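Local coordinates for protein O-methyltransferase (Saccharopolyspora spinosa, PDB 4CE0) that probably transfers a methyl group from S-adenosylmethionine to the 4'-hydroxyl of the rhamnose of spinosyn, with a bound magnesium ion, in antibiotic biosynthesis, at residues 12-16 with 91-95; 186-190 with 216-222. All blocks are in the same frame, centred on the assembly; numbering follows the deposited sequence.

Overall arrangement
From the N terminus, helix 6-16 meets helix 88-100 in interaction 1, closing a loop that takes in helix 56-73 and the first parallel strand, 78-82. The chain then builds strands 107-111, 160-164 and 179-184 before interaction 2 opens at 186-190 and closes at 216-222. The second loop, containing most of helix 189-199 and strand 207-211, follows the first in series; the two neither nest nor cross. The centres of the two interactions lie about 26 Å apart, on opposite sides of the chain's centre. Interaction 1 fastens the N-terminal helix to the Rossmann-like methyltransferase domain, whereas interaction 2 joins the starts of two helices beside the magnesium and S-adenosylhomocysteine sites.

Interaction 1: 12-16 with 91-95; sequences LKKVL and IFMRA
Phe92 is met by Leu12, Lys13 and Leu16 of helix 6-16. Lys13 lays its aliphatic stem obliquely against the ring, CG 3.5 Å from CE1 of Phe92. Leu16 CD1 sits 3.7 Å from Phe92 CB, the two side chains crossing at about a right angle, and Leu12 CD2 comes to 4.0 Å from Phe92 CD1. The other methyl branch of Leu16, CD2, reaches Ile91 CG2 at 4.1 Å. An extended chi1 of -174° brings the ring of Phe92 up against Leu12 and Lys13. The two segments run nearly antiparallel, at 164°, with their axes 11.1 Å apart, a gap bridged by side chains.

Farther out, Leu60 and Gln64 of helix 56-73 touch Phe92, and Tyr153 packs on Leu12, Leu16 and Ile91. A bend at chi3 of Lys13 (-68°) helps direct NZ to its salt bridge with Asp61 and hydrogen bond with Gln64. Leu12 also packs on Leu11 of the second subunit, and Val15 on Val15 of that subunit. The contact is therefore apolar at its centre, with the lysine charge carried off to helix 56-73, and helix 6-16 packs on both helix 88-100 and the second subunit.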
loop_
_atom_site.group_PDB
_atom_site.type_symbol
_atom_site.label_atom_id
_atom_site.label_comp_id
_atom_site.label_asym_id
_atom_site.label_seq_id
_atom_site.Cartn_x
_atom_site.Cartn_y
_atom_site.Cartn_z
ATOM N N LEU A 12 3.543 1.994 -2.360
ATOM C CA LEU A 12 4.455 1.179 -1.549
ATOM C C LEU A 12 5.319 2.023 -0.603
ATOM O O LEU A 12 5.458 1.678 0.578
ATOM C CB LEU A 12 5.328 0.294 -2.428
ATOM C CG LEU A 12 6.150 -0.795 -1.728
ATOM C CD1 LEU A 12 5.296 -1.667 -0.802
ATOM C CD2 LEU A 12 6.834 -1.665 -2.733
ATOM N N LYS A 13 5.857 3.133 -1.104
ATOM C CA LYS A 13 6.678 4.044 -0.278
ATOM C C LYS A 13 5.885 4.579 0.901
ATOM O O LYS A 13 6.399 4.648 2.012
ATOM C CB LYS A 13 7.260 5.184 -1.134
ATOM C CG LYS A 13 8.319 4.652 -2.124
ATOM C CD LYS A 13 8.953 5.723 -2.961
ATOM C CE LYS A 13 7.973 6.312 -3.931
ATOM N NZ LYS A 13 8.697 7.043 -5.006
ATOM N N LYS A 14 4.634 4.962 0.656
ATOM C CA LYS A 14 3.758 5.421 1.719
ATOM C C LYS A 14 3.523 4.305 2.724
ATOM O O LYS A 14 3.529 4.520 3.937
ATOM C CB LYS A 14 2.407 5.855 1.141
ATOM C CG LYS A 14 2.402 7.174 0.367
ATOM C CD LYS A 14 1.002 7.321 -0.277
ATOM C CE LYS A 14 0.765 8.654 -0.988
ATOM N NZ LYS A 14 1.513 8.742 -2.273
ATOM N N VAL A 15 3.292 3.098 2.214
ATOM C CA VAL A 15 3.045 1.962 3.098
ATOM C C VAL A 15 4.274 1.569 3.945
ATOM O O VAL A 15 4.159 1.375 5.143
ATOM C CB VAL A 15 2.555 0.746 2.299
ATOM C CG1 VAL A 15 2.203 -0.390 3.241
ATOM C CG2 VAL A 15 1.355 1.169 1.428
ATOM N N LEU A 16 5.436 1.436 3.319
ATOM C CA LEU A 16 6.633 0.988 4.027
ATOM C C LEU A 16 7.073 1.958 5.137
ATOM O O LEU A 16 7.649 1.547 6.132
ATOM C CB LEU A 16 7.784 0.828 3.029
ATOM C CG LEU A 16 7.655 -0.331 2.071
ATOM C CD1 LEU A 16 8.631 -0.172 0.872
ATOM C CD2 LEU A 16 7.911 -1.604 2.809
ATOM N N ILE A 91 12.554 -4.849 0.795
ATOM C CA ILE A 91 11.226 -5.086 0.194
ATOM C C ILE A 91 11.013 -4.147 -0.995
ATOM O O ILE A 91 10.573 -4.574 -2.079
ATOM C CB ILE A 91 10.109 -4.926 1.221
ATOM C CG1 ILE A 91 10.193 -6.054 2.249
ATOM C CG2 ILE A 91 8.721 -5.000 0.583
ATOM C CD1 ILE A 91 9.432 -5.779 3.498
ATOM N N PHE A 92 11.358 -2.878 -0.806
ATOM C CA PHE A 92 11.201 -1.915 -1.875
ATOM C C PHE A 92 12.015 -2.258 -3.111
ATOM O O PHE A 92 11.484 -2.240 -4.206
ATOM C CB PHE A 92 11.546 -0.500 -1.421
ATOM C CG PHE A 92 11.248 0.523 -2.451
ATOM C CD1 PHE A 92 9.917 0.847 -2.747
ATOM C CD2 PHE A 92 12.275 1.136 -3.162
ATOM C CE1 PHE A 92 9.629 1.790 -3.710
ATOM C CE2 PHE A 92 12.003 2.074 -4.131
ATOM C CZ PHE A 92 10.665 2.414 -4.402
ATOM N N MET A 93 13.286 -2.623 -2.943
ATOM C CA MET A 93 14.087 -2.986 -4.113
ATOM C C MET A 93 13.456 -4.179 -4.829
ATOM O O MET A 93 13.407 -4.237 -6.058
ATOM C CB MET A 93 15.530 -3.316 -3.715
ATOM C CG MET A 93 16.245 -2.179 -3.099
ATOM S SD MET A 93 18.012 -2.472 -2.939
ATOM C CE MET A 93 17.996 -3.472 -1.493
ATOM N N ARG A 94 12.971 -5.131 -4.065
ATOM C CA ARG A 94 12.332 -6.304 -4.679
ATOM C C ARG A 94 11.071 -5.864 -5.418
ATOM O O ARG A 94 10.721 -6.398 -6.484
ATOM C CB ARG A 94 12.000 -7.356 -3.634
ATOM C CG ARG A 94 11.138 -8.560 -4.148
ATOM C CD ARG A 94 11.833 -9.447 -5.150
ATOM N NE ARG A 94 10.927 -10.401 -5.815
ATOM C CZ ARG A 94 10.342 -10.194 -6.998
ATOM N NH1 ARG A 94 10.502 -9.050 -7.662
ATOM N NH2 ARG A 94 9.569 -11.125 -7.522
ATOM N N ALA A 95 10.407 -4.855 -4.876
ATOM C CA ALA A 95 9.151 -4.395 -5.500
ATOM C C ALA A 95 9.443 -3.637 -6.800
ATOM O O ALA A 95 8.673 -3.720 -7.755
ATOM C CB ALA A 95 8.361 -3.553 -4.546
#

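Interaction 2: 186-190 with 216-222; sequences GDLYE and LPSCQDA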
loop_
_atom_site.group_PDB
_atom_site.type_symbol
_atom_site.label_atom_id
_atom_site.label_comp_id
_atom_site.label_asym_id
_atom_site.label_seq_id
_atom_site.Cartn_x
_atom_site.Cartn_y
_atom_site.Cartn_z
ATOM N N GLY A 186 24.370 0.060 7.920
ATOM C CA GLY A 186 24.890 -0.232 9.246
ATOM C C GLY A 186 25.505 1.078 9.694
ATOM O O GLY A 186 26.241 1.720 8.944
ATOM N N ASP A 187 25.184 1.514 10.897
ATOM C CA ASP A 187 25.648 2.812 11.355
ATOM C C ASP A 187 27.135 2.847 11.735
ATOM O O ASP A 187 27.797 3.871 11.592
ATOM C CB ASP A 187 24.811 3.226 12.553
ATOM C CG ASP A 187 23.359 3.466 12.180
ATOM O OD1 ASP A 187 23.116 4.258 11.236
ATOM O OD2 ASP A 187 22.470 2.849 12.803
ATOM N N LEU A 188 27.655 1.734 12.218
ATOM C CA LEU A 188 28.979 1.729 12.819
ATOM C C LEU A 188 30.066 1.847 11.769
ATOM O O LEU A 188 29.871 1.499 10.603
ATOM C CB LEU A 188 29.173 0.442 13.614
ATOM C CG LEU A 188 27.996 0.057 14.521
ATOM C CD1 LEU A 188 28.325 -1.185 15.350
ATOM C CD2 LEU A 188 27.668 1.199 15.433
ATOM N N TYR A 189 31.220 2.324 12.210
ATOM C CA TYR A 189 32.424 2.313 11.410
ATOM C C TYR A 189 32.726 0.924 10.883
ATOM O O TYR A 189 32.895 0.714 9.660
ATOM C CB TYR A 189 33.597 2.788 12.278
ATOM C CG TYR A 189 34.898 2.841 11.524
ATOM C CD1 TYR A 189 35.671 1.703 11.343
ATOM C CD2 TYR A 189 35.339 4.027 10.977
ATOM C CE1 TYR A 189 36.847 1.758 10.633
ATOM C CE2 TYR A 189 36.497 4.102 10.277
ATOM C CZ TYR A 189 37.263 2.974 10.105
ATOM O OH TYR A 189 38.444 3.069 9.396
ATOM N N GLU A 190 32.800 -0.043 11.788
ATOM C CA GLU A 190 33.159 -1.414 11.388
ATOM C C GLU A 190 32.187 -2.042 10.377
ATOM O O GLU A 190 32.615 -2.734 9.437
ATOM C CB GLU A 190 33.262 -2.328 12.614
ATOM C CG GLU A 190 34.400 -1.950 13.563
ATOM C CD GLU A 190 35.781 -1.991 12.911
ATOM O OE1 GLU A 190 36.051 -2.911 12.099
ATOM O OE2 GLU A 190 36.600 -1.096 13.226
ATOM N N LEU A 216 26.731 10.741 9.689
ATOM C CA LEU A 216 27.066 10.156 10.955
ATOM C C LEU A 216 28.583 10.037 10.960
ATOM O O LEU A 216 29.136 9.416 10.047
ATOM C CB LEU A 216 26.412 8.770 11.066
ATOM C CG LEU A 216 26.465 8.042 12.411
ATOM C CD1 LEU A 216 25.515 8.720 13.385
ATOM C CD2 LEU A 216 26.145 6.521 12.287
ATOM N N PRO A 217 29.272 10.681 11.938
ATOM C CA PRO A 217 30.696 10.367 12.070
ATOM C C PRO A 217 30.723 8.931 12.565
ATOM O O PRO A 217 29.853 8.571 13.364
ATOM C CB PRO A 217 31.190 11.359 13.130
ATOM C CG PRO A 217 29.967 11.601 13.985
ATOM C CD PRO A 217 28.797 11.542 13.037
ATOM N N SER A 218 31.676 8.146 12.096
ATOM C CA SER A 218 31.711 6.667 12.246
ATOM C C SER A 218 31.453 6.183 10.846
ATOM O O SER A 218 32.367 5.713 10.212
ATOM C CB SER A 218 30.730 6.009 13.259
ATOM O OG SER A 218 29.440 5.748 12.726
ATOM N N CYS A 219 30.227 6.357 10.339
ATOM C CA CYS A 219 29.941 5.871 8.996
ATOM C C CYS A 219 30.805 6.646 8.027
ATOM O O CYS A 219 31.483 6.061 7.174
ATOM C CB CYS A 219 28.436 5.947 8.677
ATOM S SG CYS A 219 27.991 5.613 6.955
ATOM N N GLN A 220 30.855 7.957 8.240
ATOM C CA GLN A 220 31.526 8.921 7.345
ATOM C C GLN A 220 33.049 8.689 7.282
ATOM O O GLN A 220 33.685 8.692 6.207
ATOM C CB GLN A 220 31.228 10.337 7.845
ATOM C CG GLN A 220 31.570 11.433 6.884
ATOM C CD GLN A 220 31.230 12.796 7.438
ATOM O OE1 GLN A 220 30.063 13.134 7.607
ATOM N NE2 GLN A 220 32.252 13.578 7.748
ATOM N N ASP A 221 33.622 8.486 8.455
ATOM C CA ASP A 221 35.018 8.131 8.587
ATOM C C ASP A 221 35.385 6.841 7.859
ATOM O O ASP A 221 36.435 6.771 7.230
ATOM C CB ASP A 221 35.389 8.104 10.069
ATOM C CG ASP A 221 35.493 9.532 10.675
ATOM O OD1 ASP A 221 35.165 10.535 9.981
ATOM O OD2 ASP A 221 35.897 9.657 11.851
ATOM N N ALA A 222 34.521 5.826 7.899
ATOM C CA ALA A 222 34.788 4.627 7.130
ATOM C C ALA A 222 34.779 4.904 5.630
ATOM O O ALA A 222 35.621 4.394 4.900
ATOM C CB ALA A 222 33.802 3.505 7.476
#
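One hydrogen bond joins the two segments: Ser218 OG donates to Asp187 O at 2.7 Å. The hydroxyl approaches with a C=O...donor angle of 148°, tilted 26° from the carbonyl plane. A chi1 of 85° sets OG between the backbone N and carbonyl carbon of Ser218 and turns it to the neighbouring loop. Ser218 occupies the N-cap position of helix 219-230, yet its side chain makes no capping bond, its hydroxyl being given to Asp187 instead.

Van der Waals contacts flank this bond. Leu216 reaches across with CD2, 3.6 Å from Asp187 CB, the two side chains crossing at about a right angle. Cys219 CB lies 3.6 Å from Asp187 O, which thus has carbon beside it as well as its hydroxyl donor.

Aromatic packing completes the contact. Ala222 CB stands over one face of the Tyr189 ring in a CH-pi contact, 4.1 Å from the centroid and offset toward the rim. The extended chi1 of Tyr189 carries its ring along the first turn of helix 219-230, where CE2 comes to 3.5 Å from Ala222 N. Thr192 touches Cys219 and Ala222 from helix 189-199.

The Asp187 side chain is about 4 Å from the magnesium ion, which Asp185, Asp212 and Asp213 bind, and about 5 Å from S-adenosylhomocysteine. By gripping the main chain of Asp187, the serine bond probably helps fix the loop that borders both sites, while the tyrosine packing joins the two helix starts.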